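UPF0230 protein TM1468 (Thermotoga maritima, PDB 1VPV) binds long-chain fatty acids such as palmitate and may take part in their transport or metabolism. Local coordinates at residues 13-18 with 95-100; 86-91 with 119-124. One frame throughout, in Å; residues are numbered along the deposited sequence.

How the contacts relate
From the N terminus the segments come in the order 13-18, 86-91, 95-100 and 119-124, so the two contacts alternate and their loops cross. Contact 1 closes the longer loop, with 76 residues between its ends, by pairing strand 15-20 with strand 97-102. Contact 2 spans 27 residues and brings the loop between helix 110-118 and strand 125-129 back against helix 80-92. That helix leads directly into strand 97-102 and lies over its sheet, and the two contact centres are about 10 Å apart. They touch where Val98 N probably bonds to Pro124 O and Tyr95 N to Tyr90 O, tying strand, helix and loop together.

Contact 1: residues 13-18 with 95-100; sequences MKVKIL and YDVVLV
Leu99 N gives Lys16 O the straightest backbone bond between these strands, at 2.8 Å with 177° at the hydrogen. Lys16 N to Val97 O and Leu18 N to Leu99 O, each 3.0 Å long, continue the parallel pattern, and the axes of the short strand segments are inclined to each other by 23°. At the start, the N-H of Asp96 and, weakly, that of Val97 both point to Lys14 O; the Asp96 N to Lys14 O bond measures 2.9 Å. The carboxylate of Asp96 turns back on the same residue, taking Lys14 N on the anti lone pair of OD2 at 2.7 Å.

Tyr95 supplies the aromatic contact. Lys16 CG lies anti to its backbone N, and the bend at chi2 (83°) swings CD over one ring face, toward the rim, in a CH-pi contact with CD 3.9 Å from the Tyr95 ring centroid. Lys14 O sits at the ring edge. Beyond this contact, Asp34 binds both polar ends, OD1 in a salt bridge with Lys16 NZ and OD2 in a hydrogen bond with Tyr95 OH, which should keep ring and lysine chain together.

Apolar contacts line the face bearing Val15, Val97, Ile17 and Leu99: the selenium of selenomethionine Met13 is 4.1 Å from Val97 CG2, and Val15 CG1 meets Leu99 CB at 4.2 Å. Helices 138-149 and 154-166 cover this face, while helix 80-92 packs on the face of Lys16, Leu18, Val98 and Val100. A parallel strand pair between helical layers is characteristic of a three-layer alpha/beta/alpha arrangement, here in the Dak1/DegV-like fold.

Contact 2: residues 86-91 with 119-124; sequences RYLKYK and KEVDIP
Val121 touches two consecutive residues of helix 80-92, one with each methyl. With CG1 anti to the carbonyl carbon (chi1 -60°), that methyl approaches Leu88 CD2 to 3.8 Å. The other, CG2, comes obliquely to the Tyr87 ring, 3.9 Å from Tyr87 CD2, and the two side chains cross at about a right angle. Tyr87 is anchored at its far end by a hydrogen bond from OH to Ala114 O in helix 110-118. An alanine at Val121 would probably open a gap beside Leu88 CD2 and Tyr87 CD2, because both touching methyls are gone.

Asp122 lies beside the end of Lys91. Its OD2 is 3.8 Å from Lys91 CE and 4.0 Å from Lys91 NZ, opposite charges that are too far apart for a salt bridge and probably attract only loosely.

Ile123 has the most surface buried across this contact. Its CG1 is anti to the backbone N (chi1 176°), and the extended chain carries CD1 onto the helix backbone, 3.9 Å from Lys91 CA. The branch methyl CG2 rests 3.9 Å from Tyr87 O, the carbonyl that also accepts the helical bond from Lys91 N. Lys91 and Ile123 run alongside each other in opposite senses, Lys91 CD passing near Ile123 CB. Ile123 also reaches Val98 of strand 97-102, wedging between helix and sheet.

No hydrogen bond joins the two segments, so the contact is mainly apolar packing. The loop 119-124 belongs to a beta-alpha-beta crossover, strand 97-102, helix 110-118 and strand 125-129, and leans on the preceding helix 80-92, away from the fatty acid site.

Contact 1: residues 13-18 with 95-100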
loop_
_atom_site.group_PDB
_atom_site.type_symbol
_atom_site.label_atom_id
_atom_site.label_comp_id
_atom_site.label_asym_id
_atom_site.label_seq_id
_atom_site.Cartn_x
_atom_site.Cartn_y
_atom_site.Cartn_z
HETATM N N MSE A 13 14.239 -2.606 24.351
HETATM C CA MSE A 13 13.670 -3.412 23.227
HETATM C C MSE A 13 13.664 -2.626 21.902
HETATM O O MSE A 13 13.093 -1.545 21.804
HETATM C CB MSE A 13 12.253 -3.925 23.529
HETATM C CG MSE A 13 11.650 -4.738 22.349
HETATM SE SE MSE A 13 9.717 -5.279 22.475
HETATM C CE MSE A 13 8.846 -3.548 23.227
ATOM N N LYS A 14 14.308 -3.197 20.895
ATOM C CA LYS A 14 14.517 -2.532 19.617
ATOM C C LYS A 14 13.800 -3.322 18.539
ATOM O O LYS A 14 14.059 -4.521 18.344
ATOM C CB LYS A 14 16.016 -2.449 19.306
ATOM C CG LYS A 14 16.807 -1.437 20.188
ATOM C CD LYS A 14 18.263 -1.289 19.716
ATOM C CE LYS A 14 19.015 -2.571 19.927
ATOM N NZ LYS A 14 20.495 -2.401 19.986
ATOM N N VAL A 15 12.902 -2.645 17.834
ATOM C CA VAL A 15 12.024 -3.298 16.858
ATOM C C VAL A 15 12.219 -2.818 15.423
ATOM O O VAL A 15 12.092 -1.636 15.142
ATOM C CB VAL A 15 10.542 -3.073 17.239
ATOM C CG1 VAL A 15 9.631 -3.900 16.347
ATOM C CG2 VAL A 15 10.303 -3.443 18.682
ATOM N N LYS A 16 12.509 -3.741 14.511
ATOM C CA LYS A 16 12.504 -3.447 13.070
ATOM C C LYS A 16 11.097 -3.580 12.534
ATOM O O LYS A 16 10.374 -4.504 12.920
ATOM C CB LYS A 16 13.356 -4.448 12.300
ATOM C CG LYS A 16 13.576 -4.052 10.845
ATOM C CD LYS A 16 14.739 -3.050 10.745
ATOM C CE LYS A 16 14.650 -2.220 9.500
ATOM N NZ LYS A 16 15.774 -1.265 9.492
ATOM N N ILE A 17 10.715 -2.683 11.630
ATOM C CA ILE A 17 9.444 -2.813 10.947
ATOM C C ILE A 17 9.759 -3.103 9.481
ATOM O O ILE A 17 10.548 -2.412 8.852
ATOM C CB ILE A 17 8.593 -1.547 11.077
ATOM C CG1 ILE A 17 8.166 -1.355 12.525
ATOM C CG2 ILE A 17 7.361 -1.616 10.163
ATOM C CD1 ILE A 17 7.520 0.017 12.832
ATOM N N LEU A 18 9.147 -4.147 8.950
ATOM C CA LEU A 18 9.306 -4.487 7.551
ATOM C C LEU A 18 7.946 -4.421 6.857
ATOM O O LEU A 18 6.965 -4.985 7.347
ATOM C CB LEU A 18 9.875 -5.896 7.441
ATOM C CG LEU A 18 10.094 -6.415 6.030
ATOM C CD1 LEU A 18 11.220 -5.679 5.364
ATOM C CD2 LEU A 18 10.394 -7.908 6.124
ATOM N N TYR A 95 18.600 -6.177 16.483
ATOM C CA TYR A 95 17.174 -6.010 16.777
ATOM C C TYR A 95 16.698 -7.155 17.685
ATOM O O TYR A 95 17.262 -8.236 17.673
ATOM C CB TYR A 95 16.381 -5.902 15.504
ATOM C CG TYR A 95 16.551 -4.564 14.801
ATOM C CD1 TYR A 95 15.793 -3.441 15.200
ATOM C CD2 TYR A 95 17.451 -4.407 13.747
ATOM C CE1 TYR A 95 15.920 -2.203 14.555
ATOM C CE2 TYR A 95 17.586 -3.162 13.083
ATOM C CZ TYR A 95 16.818 -2.078 13.495
ATOM O OH TYR A 95 16.938 -0.877 12.861
ATOM N N ASP A 96 15.727 -6.866 18.546
ATOM C CA ASP A 96 15.157 -7.898 19.430
ATOM C C ASP A 96 13.908 -8.502 18.827
ATOM O O ASP A 96 13.613 -9.633 19.115
ATOM C CB ASP A 96 14.826 -7.361 20.818
ATOM C CG ASP A 96 15.962 -6.573 21.432
ATOM O OD1 ASP A 96 17.008 -7.158 21.788
ATOM O OD2 ASP A 96 15.782 -5.347 21.560
ATOM N N VAL A 97 13.206 -7.755 17.979
ATOM C CA VAL A 97 11.903 -8.162 17.430
ATOM C C VAL A 97 11.755 -7.600 15.995
ATOM O O VAL A 97 12.204 -6.484 15.706
ATOM C CB VAL A 97 10.718 -7.621 18.289
ATOM C CG1 VAL A 97 9.367 -7.972 17.659
ATOM C CG2 VAL A 97 10.754 -8.142 19.707
ATOM N N VAL A 98 11.161 -8.389 15.096
ATOM C CA VAL A 98 10.762 -7.886 13.778
ATOM C C VAL A 98 9.240 -7.870 13.698
ATOM O O VAL A 98 8.582 -8.859 14.024
ATOM C CB VAL A 98 11.256 -8.753 12.639
ATOM C CG1 VAL A 98 10.900 -8.094 11.326
ATOM C CG2 VAL A 98 12.751 -8.974 12.728
ATOM N N LEU A 99 8.694 -6.741 13.286
ATOM C CA LEU A 99 7.271 -6.620 13.057
ATOM C C LEU A 99 7.030 -6.465 11.572
ATOM O O LEU A 99 7.437 -5.467 10.999
ATOM C CB LEU A 99 6.724 -5.392 13.784
ATOM C CG LEU A 99 5.249 -5.060 13.490
ATOM C CD1 LEU A 99 4.336 -6.166 14.006
ATOM C CD2 LEU A 99 4.864 -3.725 14.109
ATOM N N VAL A 100 6.347 -7.426 10.959
ATOM C CA VAL A 100 6.064 -7.435 9.505
ATOM C C VAL A 100 4.589 -7.112 9.215
ATOM O O VAL A 100 3.683 -7.734 9.754
ATOM C CB VAL A 100 6.370 -8.844 8.885
ATOM C CG1 VAL A 100 6.173 -8.846 7.375
ATOM C CG2 VAL A 100 7.757 -9.308 9.256
#

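Contact 2: residues 86-91 with 119-124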
loop_
_atom_site.group_PDB
_atom_site.type_symbol
_atom_site.label_atom_id
_atom_site.label_comp_id
_atom_site.label_asym_id
_atom_site.label_seq_id
_atom_site.Cartn_x
_atom_site.Cartn_y
_atom_site.Cartn_z
ATOM N N ARG A 86 16.368 -11.442 5.307
ATOM C CA ARG A 86 16.091 -10.175 5.990
ATOM C C ARG A 86 15.996 -10.338 7.516
ATOM O O ARG A 86 16.629 -9.565 8.259
ATOM C CB ARG A 86 14.805 -9.502 5.480
ATOM C CG ARG A 86 14.797 -9.134 4.011
ATOM C CD ARG A 86 14.884 -7.637 3.765
ATOM N NE ARG A 86 15.074 -7.338 2.333
ATOM C CZ ARG A 86 15.140 -6.118 1.812
ATOM N NH1 ARG A 86 15.023 -5.050 2.578
ATOM N NH2 ARG A 86 15.308 -5.962 0.512
ATOM N N TYR A 87 15.218 -11.318 7.978
ATOM C CA TYR A 87 15.042 -11.537 9.430
ATOM C C TYR A 87 16.394 -11.708 10.131
ATOM O O TYR A 87 16.656 -11.099 11.168
ATOM C CB TYR A 87 14.188 -12.789 9.720
ATOM C CG TYR A 87 12.743 -12.740 9.228
ATOM C CD1 TYR A 87 12.137 -11.545 8.863
ATOM C CD2 TYR A 87 11.968 -13.904 9.167
ATOM C CE1 TYR A 87 10.805 -11.508 8.437
ATOM C CE2 TYR A 87 10.629 -13.870 8.756
ATOM C CZ TYR A 87 10.062 -12.678 8.382
ATOM O OH TYR A 87 8.748 -12.643 7.963
ATOM N N LEU A 88 17.233 -12.555 9.544
ATOM C CA LEU A 88 18.563 -12.832 10.051
ATOM C C LEU A 88 19.467 -11.617 10.005
ATOM O O LEU A 88 20.264 -11.422 10.924
ATOM C CB LEU A 88 19.217 -13.952 9.263
ATOM C CG LEU A 88 18.542 -15.297 9.463
ATOM C CD1 LEU A 88 19.166 -16.300 8.502
ATOM C CD2 LEU A 88 18.663 -15.788 10.923
ATOM N N LYS A 89 19.350 -10.803 8.957
ATOM C CA LYS A 89 20.115 -9.567 8.898
ATOM C C LYS A 89 19.737 -8.643 10.051
ATOM O O LYS A 89 20.611 -8.036 10.668
ATOM C CB LYS A 89 19.940 -8.869 7.558
ATOM C CG LYS A 89 20.550 -7.461 7.479
ATOM C CD LYS A 89 20.245 -6.860 6.088
ATOM C CE LYS A 89 19.629 -5.463 6.156
ATOM N NZ LYS A 89 20.613 -4.450 6.614
ATOM N N TYR A 90 18.446 -8.551 10.353
ATOM C CA TYR A 90 17.985 -7.755 11.489
ATOM C C TYR A 90 18.523 -8.294 12.802
ATOM O O TYR A 90 18.914 -7.519 13.667
ATOM C CB TYR A 90 16.461 -7.656 11.523
ATOM C CG TYR A 90 15.862 -7.136 10.231
ATOM C CD1 TYR A 90 16.509 -6.181 9.454
ATOM C CD2 TYR A 90 14.630 -7.591 9.795
ATOM C CE1 TYR A 90 15.924 -5.701 8.270
ATOM C CE2 TYR A 90 14.059 -7.126 8.626
ATOM C CZ TYR A 90 14.702 -6.189 7.872
ATOM O OH TYR A 90 14.093 -5.772 6.703
ATOM N N LYS A 91 18.591 -9.615 12.923
ATOM C CA LYS A 91 19.141 -10.256 14.100
ATOM C C LYS A 91 20.602 -9.912 14.344
ATOM O O LYS A 91 20.987 -9.552 15.460
ATOM C CB LYS A 91 19.017 -11.762 13.944
ATOM C CG LYS A 91 19.545 -12.591 15.104
ATOM C CD LYS A 91 19.025 -14.008 14.972
ATOM C CE LYS A 91 19.923 -15.006 15.677
ATOM N NZ LYS A 91 20.132 -14.589 17.083
ATOM N N LYS A 119 9.089 -19.086 11.175
ATOM C CA LYS A 119 9.297 -20.366 11.859
ATOM C C LYS A 119 10.706 -20.902 11.677
ATOM O O LYS A 119 11.100 -21.797 12.400
ATOM C CB LYS A 119 8.271 -21.404 11.392
ATOM C CG LYS A 119 6.836 -20.887 11.561
ATOM C CD LYS A 119 5.811 -21.997 11.672
ATOM C CE LYS A 119 4.452 -21.412 11.979
ATOM N NZ LYS A 119 3.681 -22.305 12.897
ATOM N N GLU A 120 11.475 -20.348 10.742
ATOM C CA GLU A 120 12.841 -20.829 10.514
ATOM C C GLU A 120 13.957 -19.993 11.140
ATOM O O GLU A 120 15.105 -20.177 10.793
ATOM C CB GLU A 120 13.064 -20.962 9.015
ATOM C CG GLU A 120 12.080 -21.945 8.371
ATOM C CD GLU A 120 12.682 -22.723 7.209
ATOM O OE1 GLU A 120 13.544 -22.179 6.483
ATOM O OE2 GLU A 120 12.287 -23.890 7.015
ATOM N N VAL A 121 13.624 -19.085 12.053
ATOM C CA VAL A 121 14.604 -18.190 12.684
ATOM C C VAL A 121 14.344 -18.023 14.180
ATOM O O VAL A 121 13.217 -18.196 14.664
ATOM C CB VAL A 121 14.647 -16.770 12.057
ATOM C CG1 VAL A 121 15.000 -16.838 10.603
ATOM C CG2 VAL A 121 13.304 -16.007 12.220
ATOM N N ASP A 122 15.417 -17.673 14.890
ATOM C CA ASP A 122 15.425 -17.441 16.338
ATOM C C ASP A 122 14.685 -16.217 16.827
ATOM O O ASP A 122 14.198 -16.191 17.956
ATOM C CB ASP A 122 16.871 -17.228 16.772
ATOM C CG ASP A 122 17.630 -18.494 16.840
ATOM O OD1 ASP A 122 16.970 -19.555 16.870
ATOM O OD2 ASP A 122 18.882 -18.430 16.864
ATOM N N ILE A 123 14.693 -15.182 16.006
ATOM C CA ILE A 123 14.321 -13.843 16.410
ATOM C C ILE A 123 12.800 -13.717 16.309
ATOM O O ILE A 123 12.233 -14.056 15.279
ATOM C CB ILE A 123 15.080 -12.775 15.539
ATOM C CG1 ILE A 123 14.632 -11.355 15.890
ATOM C CG2 ILE A 123 14.894 -13.023 14.001
ATOM C CD1 ILE A 123 15.417 -10.265 15.145
ATOM N N PRO A 124 12.131 -13.239 17.372
ATOM C CA PRO A 124 10.672 -13.253 17.320
ATOM C C PRO A 124 10.181 -12.350 16.193
ATOM O O PRO A 124 10.631 -11.227 16.064
ATOM C CB PRO A 124 10.249 -12.719 18.680
ATOM C CG PRO A 124 11.457 -12.543 19.489
ATOM C CD PRO A 124 12.650 -12.661 18.624
#